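Local coordinates for protein putative enoyl-CoA hydratase/isomerase (Mycobacterium abscessus, PDB 3RSI) that probably acts as a hydro-lyase or isomerase of the crotonase-like type on acyl-CoA substrates in lipid metabolism, at residues Val20-Asn25 with Ala43-Ile48; Val13-Pro18 with Asp49-Ile54; Arg9-Glu14 with Ser39-Ala44. All coordinates share one frame; numbering follows the deposited sequence. Where two conformers were deposited one is given.

Contact 1: Val20-Asn25 with Ala43-Ile48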
ATOM      1  N   VAL B  20      -7.787  21.452 -18.551  1.00 17.90           N
ATOM      2  CA  VAL B  20      -9.253  21.494 -18.499  1.00 17.25           C
ATOM      3  C   VAL B  20      -9.633  21.344 -17.036  1.00 16.46           C
ATOM      4  O   VAL B  20      -9.045  20.515 -16.332  1.00 15.74           O
ATOM      5  CB  VAL B  20      -9.952  20.370 -19.356  1.00 17.80           C
ATOM      6  CG1 VAL B  20      -9.253  19.051 -19.205  1.00 17.77           C
ATOM      7  CG2 VAL B  20     -11.422  20.196 -18.954  1.00 18.91           C
ATOM      8  N   ILE B  21     -10.594  22.157 -16.594  1.00 15.62           N
ATOM      9  CA  ILE B  21     -11.147  22.091 -15.259  1.00 15.34           C
ATOM     10  C   ILE B  21     -12.608  21.667 -15.356  1.00 14.81           C
ATOM     11  O   ILE B  21     -13.410  22.308 -16.052  1.00 13.96           O
ATOM     12  CB  ILE B  21     -11.082  23.454 -14.539  1.00 15.80           C
ATOM     13  CG1 ILE B  21      -9.639  23.961 -14.488  1.00 17.99           C
ATOM     14  CG2 ILE B  21     -11.652  23.339 -13.114  1.00 14.94           C
ATOM     15  CD1 ILE B  21      -9.573  25.445 -14.293  1.00 22.50           C
ATOM     16  N   LEU B  22     -12.920  20.586 -14.650  1.00 13.60           N
ATOM     17  CA  LEU B  22     -14.245  20.020 -14.586  1.00 13.50           C
ATOM     18  C   LEU B  22     -14.820  20.352 -13.223  1.00 12.81           C
ATOM     19  O   LEU B  22     -14.188  20.084 -12.190  1.00 11.95           O
ATOM     20  CB  LEU B  22     -14.168  18.503 -14.747  1.00 13.07           C
ATOM     21  CG  LEU B  22     -13.551  17.971 -16.044  1.00 15.56           C
ATOM     22  CD1 LEU B  22     -13.541  16.448 -16.021  1.00 16.08           C
ATOM     23  CD2 LEU B  22     -14.343  18.485 -17.229  1.00 17.14           C
ATOM     24  N   THR B  23     -16.016  20.927 -13.206  1.00 12.12           N
ATOM     25  CA  THR B  23     -16.627  21.307 -11.956  1.00 12.05           C
ATOM     26  C   THR B  23     -17.994  20.662 -11.829  1.00 12.29           C
ATOM     27  O   THR B  23     -18.894  20.997 -12.595  1.00 12.76           O
ATOM     28  CB  THR B  23     -16.757  22.825 -11.818  1.00 12.33           C
ATOM     29  OG1 THR B  23     -15.464  23.414 -11.919  1.00 12.50           O
ATOM     30  CG2 THR B  23     -17.378  23.187 -10.462  1.00 11.32           C
ATOM     31  N   MET B  24     -18.120  19.746 -10.865  1.00 11.85           N
ATOM     32  CA  MET B  24     -19.386  19.122 -10.544  1.00 12.51           C
ATOM     33  C   MET B  24     -20.272  20.212  -9.940  1.00 13.16           C
ATOM     34  O   MET B  24     -19.878  20.867  -8.980  1.00 13.21           O
ATOM     35  CB  MET B  24     -19.173  17.980  -9.558  1.00 12.64           C
ATOM     36  CG  MET B  24     -18.354  16.848 -10.116  1.00 11.81           C
ATOM     37  SD  MET B  24     -17.892  15.603  -8.908  1.00 12.22           S
ATOM     38  CE  MET B  24     -16.523  16.471  -8.090  1.00  9.94           C
ATOM     39  N   ASN B  25     -21.439  20.422 -10.540  1.00 13.93           N
ATOM     40  CA  ASN B  25     -22.261  21.615 -10.291  1.00 14.54           C
ATOM     41  C   ASN B  25     -23.743  21.316 -10.047  1.00 14.80           C
ATOM     42  O   ASN B  25     -24.573  21.479 -10.934  1.00 14.54           O
ATOM     43  CB  ASN B  25     -22.128  22.550 -11.490  1.00 15.00           C
ATOM     44  CG  ASN B  25     -22.841  23.871 -11.283  1.00 15.93           C
ATOM     45  OD1 ASN B  25     -22.910  24.388 -10.166  1.00 16.71           O
ATOM     46  ND2 ASN B  25     -23.390  24.410 -12.353  1.00 14.60           N
ATOM     47  N   ALA B  43     -18.660  12.142 -21.845  1.00 17.01           N
ATOM     48  CA  ALA B  43     -18.326  13.049 -22.937  1.00 17.10           C
ATOM     49  C   ALA B  43     -17.026  13.839 -22.683  1.00 16.86           C
ATOM     50  O   ALA B  43     -16.217  14.041 -23.606  1.00 17.37           O
ATOM     51  CB  ALA B  43     -19.494  14.009 -23.221  1.00 17.42           C
ATOM     52  N   ALA B  44     -16.829  14.294 -21.454  1.00 16.21           N
ATOM     53  CA  ALA B  44     -15.626  15.077 -21.110  1.00 15.89           C
ATOM     54  C   ALA B  44     -14.352  14.216 -21.172  1.00 15.59           C
ATOM     55  O   ALA B  44     -13.306  14.691 -21.598  1.00 15.40           O
ATOM     56  CB  ALA B  44     -15.770  15.743 -19.702  1.00 15.12           C
ATOM     57  N   TRP B  45     -14.429  12.967 -20.734  1.00 15.33           N
ATOM     58  CA  TRP B  45     -13.265  12.075 -20.833  1.00 15.97           C
ATOM     59  C   TRP B  45     -12.881  11.864 -22.306  1.00 17.19           C
ATOM     60  O   TRP B  45     -11.700  11.862 -22.641  1.00 17.38           O
ATOM     61  CB  TRP B  45     -13.499  10.712 -20.169  1.00 15.43           C
ATOM     62  CG  TRP B  45     -13.986  10.731 -18.743  1.00 14.97           C
ATOM     63  CD1 TRP B  45     -14.952   9.940 -18.215  1.00 14.17           C
ATOM     64  CD2 TRP B  45     -13.542  11.588 -17.682  1.00 13.75           C
ATOM     65  NE1 TRP B  45     -15.133  10.230 -16.888  1.00 16.17           N
ATOM     66  CE2 TRP B  45     -14.277  11.237 -16.531  1.00 14.82           C
ATOM     67  CE3 TRP B  45     -12.577  12.597 -17.583  1.00 13.89           C
ATOM     68  CZ2 TRP B  45     -14.097  11.879 -15.302  1.00 15.96           C
ATOM     69  CZ3 TRP B  45     -12.387  13.225 -16.357  1.00 14.90           C
ATOM     70  CH2 TRP B  45     -13.133  12.859 -15.234  1.00 14.08           C
ATOM     71  N   ASP B  46     -13.880  11.697 -23.174  1.00 18.51           N
ATOM     72  CA  ASP B  46     -13.631  11.530 -24.610  1.00 19.68           C
ATOM     73  C   ASP B  46     -12.935  12.752 -25.207  1.00 20.14           C
ATOM     74  O   ASP B  46     -11.975  12.609 -25.955  1.00 20.67           O
ATOM     75  CB  ASP B  46     -14.935  11.217 -25.359  1.00 20.55           C
ATOM     76  CG  ASP B  46     -15.381   9.777 -25.169  1.00 21.40           C
ATOM     77  OD1 ASP B  46     -14.577   8.929 -24.707  1.00 23.72           O
ATOM     78  OD2 ASP B  46     -16.544   9.487 -25.470  1.00 24.79           O
ATOM     79  N   GLU B  47     -13.401  13.948 -24.855  1.00 20.48           N
ATOM     80  CA  GLU B  47     -12.767  15.199 -25.278  1.00 20.79           C
ATOM     81  C   GLU B  47     -11.328  15.306 -24.787  1.00 19.72           C
ATOM     82  O   GLU B  47     -10.441  15.702 -25.534  1.00 19.12           O
ATOM     83  CB  GLU B  47     -13.560  16.390 -24.745  1.00 21.66           C
ATOM     84  CG  GLU B  47     -12.985  17.777 -25.072  1.00 24.78           C
ATOM     85  CD  GLU B  47     -13.868  18.917 -24.517  1.00 30.66           C
ATOM     86  OE1 GLU B  47     -15.108  18.766 -24.542  1.00 32.32           O
ATOM     87  OE2 GLU B  47     -13.330  19.952 -24.035  1.00 34.38           O
ATOM     88  N   ILE B  48     -11.111  14.972 -23.515  1.00 18.74           N
ATOM     89  CA  ILE B  48      -9.774  15.053 -22.916  1.00 18.03           C
ATOM     90  C   ILE B  48      -8.809  14.041 -23.548  1.00 18.45           C
ATOM     91  O   ILE B  48      -7.634  14.347 -23.772  1.00 17.88           O
ATOM     92  CB  ILE B  48      -9.854  14.846 -21.395  1.00 17.36           C
ATOM     93  CG1 ILE B  48     -10.474  16.097 -20.738  1.00 17.08           C
ATOM     94  CG2 ILE B  48      -8.484  14.538 -20.792  1.00 15.58           C
ATOM     95  CD1 ILE B  48     -11.031  15.813 -19.332  1.00 14.20           C
TER
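Leu22 drives its two methyls into the inner face of the helix. CD1 lies 3.4 Å from CZ3 of Trp45, with CH2 of the same ring a little farther off, and the methyl comes at the indole obliquely. The other branch, CD2, rests 4.0 Å from CB of Ala44. CG of Leu22 is anti to its own carbonyl carbon (chi1 -60°), which sets the branch point toward the helix; CD1 also comes within 4.2 Å of CD1 of Ile48. One step back along the strand, Val20 meets Ile48: CG1 of Val20 sits 3.5 Å from CG1 of Ile48, and the methyl beyond it, CD1, is nearly as close. The valine's chi1 of 42° puts CG1, the branch that meets Ile48, in the crowded position between backbone N and carbonyl carbon. No hydrogen bond crosses the interface, whose touching residues are all buried.

Strand 20-24 and the helix piece 43-48 run almost antiparallel, their axes 11.0 Å apart at closest approach and 175° between directions, which brings Val20 level with Ile48 and Leu22 level with Ala44. Trp45 points its CB away from the strand, yet its six-membered ring swings back to meet Leu22; at the polar end, NE1 is bonded to the backbone O of Gly94 of the second subunit. Leu101 of that subunit packs on both Trp45 and Ile48. On the sheet side, Val20 and Leu22 are hydrogen-bonded through the backbone to strand 56-61. The arrangement is the packing of the first strand on the helix of a beta-alpha-beta unit (strand 19-24, helix 35-50, strand 56-61) in the crotonase fold.

Contact 2: Val13-Pro18 with Asp49-Ile54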
ATOM      1  N   VAL B  13     -17.342  22.623 -17.820  1.00 23.56           N
ATOM      2  CA  VAL B  13     -16.110  22.288 -18.508  1.00 24.78           C
ATOM      3  C   VAL B  13     -15.468  23.598 -18.968  1.00 26.44           C
ATOM      4  O   VAL B  13     -16.056  24.349 -19.762  1.00 26.57           O
ATOM      5  CB  VAL B  13     -16.357  21.342 -19.694  1.00 25.31           C
ATOM      6  CG1 VAL B  13     -15.036  21.077 -20.474  1.00 24.54           C
ATOM      7  CG2 VAL B  13     -16.987  20.035 -19.212  1.00 25.26           C
ATOM      8  N   GLU B  14     -14.281  23.871 -18.431  1.00 26.90           N
ATOM      9  CA  GLU B  14     -13.546  25.090 -18.707  1.00 28.37           C
ATOM     10  C   GLU B  14     -12.139  24.750 -19.215  1.00 28.34           C
ATOM     11  O   GLU B  14     -11.408  23.979 -18.592  1.00 27.23           O
ATOM     12  CB  GLU B  14     -13.472  25.933 -17.426  1.00 29.23           C
ATOM     13  CG  GLU B  14     -12.327  26.962 -17.380  1.00 32.97           C
ATOM     14  CD  GLU B  14     -12.158  27.639 -16.032  1.00 37.32           C
ATOM     15  OE1 GLU B  14     -12.987  27.394 -15.120  1.00 39.92           O
ATOM     16  OE2 GLU B  14     -11.185  28.428 -15.898  1.00 40.91           O
ATOM     17  N   ARG B  15     -11.762  25.335 -20.349  1.00 28.80           N
ATOM     18  CA  ARG B  15     -10.425  25.135 -20.931  1.00 29.01           C
ATOM     19  C   ARG B  15      -9.546  26.346 -20.620  1.00 28.86           C
ATOM     20  O   ARG B  15      -9.917  27.464 -20.962  1.00 29.90           O
ATOM     21  CB  ARG B  15     -10.568  24.939 -22.440  1.00 29.44           C
ATOM     22  CG  ARG B  15      -9.291  24.697 -23.184  1.00 29.99           C
ATOM     23  CD  ARG B  15      -8.773  23.284 -23.050  1.00 29.08           C
ATOM     24  NE  ARG B  15      -7.643  23.066 -23.954  1.00 29.62           N
ATOM     25  CZ  ARG B  15      -7.717  22.507 -25.159  1.00 31.85           C
ATOM     26  NH1 ARG B  15      -8.867  22.074 -25.650  1.00 32.41           N
ATOM     27  NH2 ARG B  15      -6.615  22.364 -25.887  1.00 33.64           N
ATOM     28  N   ASP B  16      -8.409  26.121 -19.956  1.00 28.11           N
ATOM     29  CA  ASP B  16      -7.386  27.148 -19.702  1.00 27.70           C
ATOM     30  C   ASP B  16      -6.050  26.697 -20.324  1.00 26.67           C
ATOM     31  O   ASP B  16      -5.200  26.101 -19.650  1.00 25.02           O
ATOM     32  CB  ASP B  16      -7.211  27.365 -18.186  1.00 28.24           C
ATOM     33  CG  ASP B  16      -6.163  28.444 -17.840  1.00 30.57           C
ATOM     34  OD1 ASP B  16      -5.996  29.388 -18.630  1.00 34.42           O
ATOM     35  OD2 ASP B  16      -5.506  28.346 -16.771  1.00 34.05           O
ATOM     36  N   GLY B  17      -5.871  26.970 -21.613  1.00 25.40           N
ATOM     37  CA  GLY B  17      -4.694  26.498 -22.318  1.00 24.78           C
ATOM     38  C   GLY B  17      -4.637  24.981 -22.318  1.00 23.70           C
ATOM     39  O   GLY B  17      -5.618  24.338 -22.662  1.00 24.31           O
ATOM     40  N   PRO B  18      -3.503  24.390 -21.910  1.00 22.44           N
ATOM     41  CA  PRO B  18      -3.409  22.925 -21.901  1.00 21.62           C
ATOM     42  C   PRO B  18      -4.147  22.203 -20.750  1.00 20.67           C
ATOM     43  O   PRO B  18      -4.125  20.980 -20.693  1.00 19.68           O
ATOM     44  CB  PRO B  18      -1.903  22.680 -21.776  1.00 21.98           C
ATOM     45  CG  PRO B  18      -1.406  23.878 -21.019  1.00 22.03           C
ATOM     46  CD  PRO B  18      -2.252  25.027 -21.464  1.00 22.24           C
ATOM     47  N   ASP B  49      -9.313  12.840 -23.836  1.00 18.84           N
ATOM     48  CA  ASP B  49      -8.490  11.786 -24.439  1.00 19.68           C
ATOM     49  C   ASP B  49      -8.117  12.072 -25.897  1.00 21.13           C
ATOM     50  O   ASP B  49      -7.046  11.694 -26.356  1.00 20.48           O
ATOM     51  CB  ASP B  49      -9.202  10.429 -24.353  1.00 19.17           C
ATOM     52  CG  ASP B  49      -9.192   9.845 -22.950  1.00 18.84           C
ATOM     53  OD1 ASP B  49      -8.300  10.201 -22.134  1.00 15.15           O
ATOM     54  OD2 ASP B  49     -10.081   9.001 -22.677  1.00 19.20           O
ATOM     55  N   HIS B  50      -8.979  12.774 -26.607  1.00 22.62           N
ATOM     56  CA  HIS B  50      -8.861  12.980 -28.058  0.50 23.87           C
ATOM     57  C   HIS B  50      -8.044  14.218 -28.425  1.00 24.46           C
ATOM     58  O   HIS B  50      -7.434  14.274 -29.473  1.00 25.77           O
ATOM     59  CB  HIS B  50     -10.260  13.094 -28.683  0.50 24.13           C
ATOM     60  CG  HIS B  50     -10.247  13.378 -30.153  0.50 25.57           C
ATOM     61  ND1 HIS B  50     -10.443  14.641 -30.671  0.50 26.52           N
ATOM     62  CD2 HIS B  50     -10.050  12.564 -31.216  0.50 26.22           C
ATOM     63  CE1 HIS B  50     -10.381  14.589 -31.989  0.50 26.67           C
ATOM     64  NE2 HIS B  50     -10.138  13.340 -32.344  0.50 26.98           N
ATOM     65  N   ASP B  51      -8.038  15.218 -27.553  1.00 24.96           N
ATOM     66  CA  ASP B  51      -7.351  16.463 -27.856  1.00 25.98           C
ATOM     67  C   ASP B  51      -5.920  16.454 -27.301  1.00 26.50           C
ATOM     68  O   ASP B  51      -5.706  16.631 -26.098  1.00 25.71           O
ATOM     69  CB  ASP B  51      -8.157  17.640 -27.315  1.00 26.29           C
ATOM     70  CG  ASP B  51      -7.626  18.984 -27.776  1.00 27.31           C
ATOM     71  OD1 ASP B  51      -6.469  19.051 -28.252  1.00 29.61           O
ATOM     72  OD2 ASP B  51      -8.370  19.978 -27.644  1.00 30.14           O
ATOM     73  N   ASP B  52      -4.945  16.255 -28.197  1.00 27.14           N
ATOM     74  CA  ASP B  52      -3.526  16.221 -27.837  1.00 27.19           C
ATOM     75  C   ASP B  52      -3.045  17.472 -27.075  1.00 26.57           C
ATOM     76  O   ASP B  52      -2.107  17.385 -26.281  1.00 26.81           O
ATOM     77  CB  ASP B  52      -2.663  16.047 -29.095  1.00 28.42           C
ATOM     78  CG  ASP B  52      -2.649  14.619 -29.625  1.00 29.87           C
ATOM     79  OD1 ASP B  52      -3.144  13.686 -28.952  1.00 31.24           O
ATOM     80  OD2 ASP B  52      -2.104  14.436 -30.734  1.00 31.48           O
ATOM     81  N   GLY B  53      -3.674  18.614 -27.338  1.00 25.86           N
ATOM     82  CA  GLY B  53      -3.372  19.878 -26.646  1.00 25.37           C
ATOM     83  C   GLY B  53      -3.820  19.934 -25.186  1.00 24.34           C
ATOM     84  O   GLY B  53      -3.404  20.817 -24.420  1.00 24.46           O
ATOM     85  N   ILE B  54      -4.680  19.009 -24.779  1.00 23.23           N
ATOM     86  CA  ILE B  54      -5.025  18.898 -23.363  1.00 21.61           C
ATOM     87  C   ILE B  54      -3.968  18.024 -22.694  1.00 20.31           C
ATOM     88  O   ILE B  54      -3.847  16.845 -23.022  1.00 19.84           O
ATOM     89  CB  ILE B  54      -6.431  18.316 -23.144  1.00 21.42           C
ATOM     90  CG1 ILE B  54      -7.481  19.215 -23.804  1.00 22.28           C
ATOM     91  CG2 ILE B  54      -6.713  18.183 -21.648  1.00 20.20           C
ATOM     92  CD1 ILE B  54      -8.919  18.766 -23.582  1.00 23.64           C
TER
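Pro18 and Ile54 bring the two backbones together, their CA atoms 4.6 Å apart, where the turn between strands 11-16 and 19-24 meets the type I turn Asp51-Ile54 that follows the helix. The join is made by CA-H...O contacts in both directions: CA of Pro18 lies 3.3 Å from O of Gly53, and CA of Ile54 lies 3.5 Å from O of Pro18.

Over this, Arg15 reaches across to the turn. Its CG is anti to the backbone N (chi1 -179°), and the chain bends at chi2, where CD turns off; the guanidinium beyond lies with one face on Ile54, whose CG1 sits over its centre, 3.6 Å from CZ. NH1 forms a salt bridge with OD2 of Asp51 at 2.9 Å, a bent bond of 144° that meets the oxygen from above the carboxylate plane; the two flat groups stand 73° apart, so this is a single-point grip. NE is held separately, giving a 2.7 Å bond to O of Gly17 almost in the guanidinium plane. These two bonds and the isoleucine beneath fix the rotation of the group.

The carboxylate of Asp51 is shared as well: OD1 takes the backbone N of Gly53 at 3.0 Å, so one oxygen shapes the turn while the other faces the arginine. Ile54 continues inward onto Val20 and Ile48, and its O accepts from Lys103 of the second subunit. The whole is an Asx turn overlapping a type I beta turn at the C-terminal end of a helix, carrying the chain from helix 35-50 toward strand 56-61 of the beta-alpha-beta unit.

Contact 3: Arg9-Glu14 with Ser39-Ala44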
ATOM      1  N   ARG B   9     -25.169  24.058 -16.219  1.00 27.67           N
ATOM      2  CA  ARG B   9     -24.856  22.649 -16.571  1.00 26.77           C
ATOM      3  C   ARG B   9     -24.368  21.875 -15.337  1.00 24.44           C
ATOM      4  O   ARG B   9     -23.761  22.460 -14.455  1.00 23.71           O
ATOM      5  CB  ARG B   9     -23.795  22.590 -17.677  1.00 27.59           C
ATOM      6  CG  ARG B   9     -24.079  21.554 -18.749  1.00 30.73           C
ATOM      7  CD  ARG B   9     -23.096  21.650 -19.920  1.00 32.88           C
ATOM      8  NE  ARG B   9     -21.878  20.917 -19.608  1.00 34.66           N
ATOM      9  CZ  ARG B   9     -21.451  19.801 -20.210  1.00 34.24           C
ATOM     10  NH1 ARG B   9     -20.332  19.239 -19.785  1.00 30.97           N
ATOM     11  NH2 ARG B   9     -22.114  19.245 -21.228  1.00 35.53           N
ATOM     12  N   GLU B  10     -24.646  20.572 -15.267  1.00 22.77           N
ATOM     13  CA  GLU B  10     -24.312  19.793 -14.061  1.00 22.06           C
ATOM     14  C   GLU B  10     -22.828  19.462 -13.967  1.00 20.43           C
ATOM     15  O   GLU B  10     -22.294  19.237 -12.867  1.00 18.79           O
ATOM     16  CB  GLU B  10     -25.163  18.527 -13.966  1.00 22.35           C
ATOM     17  CG  GLU B  10     -26.628  18.823 -13.711  1.00 25.41           C
ATOM     18  CD  GLU B  10     -27.469  17.587 -13.770  1.00 29.14           C
ATOM     19  OE1 GLU B  10     -27.217  16.679 -12.965  1.00 32.77           O
ATOM     20  OE2 GLU B  10     -28.370  17.513 -14.624  1.00 33.70           O
ATOM     21  N   LEU B  11     -22.163  19.429 -15.122  1.00 19.28           N
ATOM     22  CA  LEU B  11     -20.706  19.402 -15.147  1.00 18.90           C
ATOM     23  C   LEU B  11     -20.189  20.570 -15.976  1.00 19.42           C
ATOM     24  O   LEU B  11     -20.377  20.603 -17.207  1.00 19.92           O
ATOM     25  CB  LEU B  11     -20.208  18.073 -15.692  1.00 18.03           C
ATOM     26  CG  LEU B  11     -18.710  17.790 -15.623  1.00 17.79           C
ATOM     27  CD1 LEU B  11     -18.298  17.472 -14.187  1.00 16.35           C
ATOM     28  CD2 LEU B  11     -18.336  16.621 -16.566  1.00 16.62           C
ATOM     29  N   LEU B  12     -19.566  21.539 -15.306  1.00 19.84           N
ATOM     30  CA  LEU B  12     -18.930  22.653 -15.991  1.00 21.19           C
ATOM     31  C   LEU B  12     -17.587  22.221 -16.582  1.00 22.25           C
ATOM     32  O   LEU B  12     -16.810  21.520 -15.942  1.00 21.14           O
ATOM     33  CB  LEU B  12     -18.728  23.843 -15.065  1.00 21.63           C
ATOM     34  CG  LEU B  12     -19.984  24.397 -14.392  1.00 22.18           C
ATOM     35  CD1 LEU B  12     -19.603  25.486 -13.386  1.00 22.98           C
ATOM     36  CD2 LEU B  12     -20.964  24.918 -15.432  1.00 23.62           C
ATOM     37  N   VAL B  13     -17.342  22.623 -17.820  1.00 23.56           N
ATOM     38  CA  VAL B  13     -16.110  22.288 -18.508  1.00 24.78           C
ATOM     39  C   VAL B  13     -15.468  23.598 -18.968  1.00 26.44           C
ATOM     40  O   VAL B  13     -16.056  24.349 -19.762  1.00 26.57           O
ATOM     41  CB  VAL B  13     -16.357  21.342 -19.694  1.00 25.31           C
ATOM     42  CG1 VAL B  13     -15.036  21.077 -20.474  1.00 24.54           C
ATOM     43  CG2 VAL B  13     -16.987  20.035 -19.212  1.00 25.26           C
ATOM     44  N   GLU B  14     -14.281  23.871 -18.431  1.00 26.90           N
ATOM     45  CA  GLU B  14     -13.546  25.090 -18.707  1.00 28.37           C
ATOM     46  C   GLU B  14     -12.139  24.750 -19.215  1.00 28.34           C
ATOM     47  O   GLU B  14     -11.408  23.979 -18.592  1.00 27.23           O
ATOM     48  CB  GLU B  14     -13.472  25.933 -17.426  1.00 29.23           C
ATOM     49  CG  GLU B  14     -12.327  26.962 -17.380  1.00 32.97           C
ATOM     50  CD  GLU B  14     -12.158  27.639 -16.032  1.00 37.32           C
ATOM     51  OE1 GLU B  14     -12.987  27.394 -15.120  1.00 39.92           O
ATOM     52  OE2 GLU B  14     -11.185  28.428 -15.898  1.00 40.91           O
ATOM     53  N   SER B  39     -23.314  11.118 -17.765  1.00 17.78           N
ATOM     54  CA  SER B  39     -23.220  11.259 -19.239  1.00 18.63           C
ATOM     55  C   SER B  39     -22.265  12.382 -19.653  1.00 18.26           C
ATOM     56  O   SER B  39     -21.473  12.227 -20.595  1.00 17.54           O
ATOM     57  CB  SER B  39     -24.588  11.519 -19.873  1.00 19.54           C
ATOM     58  OG  SER B  39     -25.453  10.441 -19.565  1.00 22.71           O
ATOM     59  N   GLN B  40     -22.340  13.511 -18.945  1.00 17.41           N
ATOM     60  CA  GLN B  40     -21.474  14.642 -19.251  1.00 17.05           C
ATOM     61  C   GLN B  40     -20.014  14.302 -18.915  1.00 16.09           C
ATOM     62  O   GLN B  40     -19.108  14.735 -19.627  1.00 15.92           O
ATOM     63  CB  GLN B  40     -21.948  15.900 -18.512  1.00 17.18           C
ATOM     64  CG  GLN B  40     -23.283  16.461 -19.065  1.00 18.16           C
ATOM     65  CD  GLN B  40     -23.877  17.573 -18.212  1.00 21.87           C
ATOM     66  OE1 GLN B  40     -23.326  17.938 -17.167  1.00 21.27           O
ATOM     67  NE2 GLN B  40     -25.024  18.120 -18.653  1.00 24.72           N
ATOM     68  N   PHE B  41     -19.789  13.527 -17.844  1.00 15.19           N
ATOM     69  CA  PHE B  41     -18.450  12.984 -17.554  1.00 14.42           C
ATOM     70  C   PHE B  41     -17.914  12.149 -18.752  1.00 15.28           C
ATOM     71  O   PHE B  41     -16.784  12.373 -19.238  1.00 14.62           O
ATOM     72  CB  PHE B  41     -18.459  12.112 -16.291  1.00 14.29           C
ATOM     73  CG  PHE B  41     -18.120  12.862 -15.004  1.00 13.70           C
ATOM     74  CD1 PHE B  41     -16.952  13.621 -14.908  1.00 12.18           C
ATOM     75  CD2 PHE B  41     -18.958  12.805 -13.914  1.00 12.69           C
ATOM     76  CE1 PHE B  41     -16.639  14.303 -13.749  1.00 13.48           C
ATOM     77  CE2 PHE B  41     -18.655  13.492 -12.738  1.00 13.48           C
ATOM     78  CZ  PHE B  41     -17.480  14.234 -12.654  1.00 14.31           C
ATOM     79  N   ALA B  42     -18.717  11.185 -19.209  1.00 14.96           N
ATOM     80  CA  ALA B  42     -18.287  10.314 -20.314  1.00 16.07           C
ATOM     81  C   ALA B  42     -17.845  11.156 -21.486  1.00 16.02           C
ATOM     82  O   ALA B  42     -16.767  10.943 -22.042  1.00 16.50           O
ATOM     83  CB  ALA B  42     -19.389   9.316 -20.729  1.00 15.07           C
ATOM     84  N   ALA B  43     -18.660  12.142 -21.845  1.00 17.01           N
ATOM     85  CA  ALA B  43     -18.326  13.049 -22.937  1.00 17.10           C
ATOM     86  C   ALA B  43     -17.026  13.839 -22.683  1.00 16.86           C
ATOM     87  O   ALA B  43     -16.217  14.041 -23.606  1.00 17.37           O
ATOM     88  CB  ALA B  43     -19.494  14.009 -23.221  1.00 17.42           C
ATOM     89  N   ALA B  44     -16.829  14.294 -21.454  1.00 16.21           N
ATOM     90  CA  ALA B  44     -15.626  15.077 -21.110  1.00 15.89           C
ATOM     91  C   ALA B  44     -14.352  14.216 -21.172  1.00 15.59           C
ATOM     92  O   ALA B  44     -13.306  14.691 -21.598  1.00 15.40           O
ATOM     93  CB  ALA B  44     -15.770  15.743 -19.702  1.00 15.12           C
TER
HETATM   94  O   HOH W   1     -19.185  17.048 -20.865  1.00 12.10           O
HETATM   95  O   HOH W   2     -26.838  19.754 -17.414  1.00 21.64           O
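Carbonyl O of Leu11 is gripped by two nitrogens of Arg9, NE at 2.8 Å and NH1 at 2.9 Å, which reach it from opposite faces of the carbonyl plane. The arginine chain bends at chi3, setting NE toward the carbonyl of Leu11, two residues on, and this side-on grip helps hold the guanidinium flat against Gln40. The amide of Gln40 is stacked on it, the planes 10° apart and CD over the centre of the guanidinium, while the two side chains slide past each other in opposite directions.

The glutamine reaches the strand backbone too. Its chain is extended beyond CG, and OE1 accepts from N of Leu11 at 2.8 Å, with the donor nearly in line with the amide C=O although the N-H itself is bent to 132°. Two waters bridge the segments: one joins NH1 of Arg9 to O of Gln40, the other accepts from both NE2 of Gln40 and N of Glu10.

Deeper in, Leu11 lays CD1 over the face of Phe41 in a CH-pi contact, 4.0 Å from CD1 to the ring centroid. Its other methyl, CD2, lies 4.1 Å from CB of Ala44, which Val13 CG2 approaches more loosely.

Strand 11-14 runs at 22° to the helix piece 39-44, in nearly the same direction. Phe41 passes on from Leu11 to Met24 of strand 19-24 and to the ring of Trp45 along its own helix, with Gly94 of the second subunit packing against it; strand 11-16, at the edge of its sheet within this chain, its inner neighbour and the helix thus meet around Phe41.

From the N terminus, the chain enters strand 11-16, turns at Gly17-Pro18 into strand 19-24, then runs through helix 35-50 to the turn before strand 56-61. Contact 3 closes the loop from the start of the first strand to the middle of the helix; contact 2 closes one from that strand's end to the turn. The two loops cross, their first segments overlapping at Val13 and Glu14. Contact 1 lies inside the loop of contact 2 and ends on the same part of the helix as contact 3. Contacts 1 and 3 set the helix along one face of the hairpin, and contact 2 joins the turn after it to the hairpin's end. All three adjoin the second subunit.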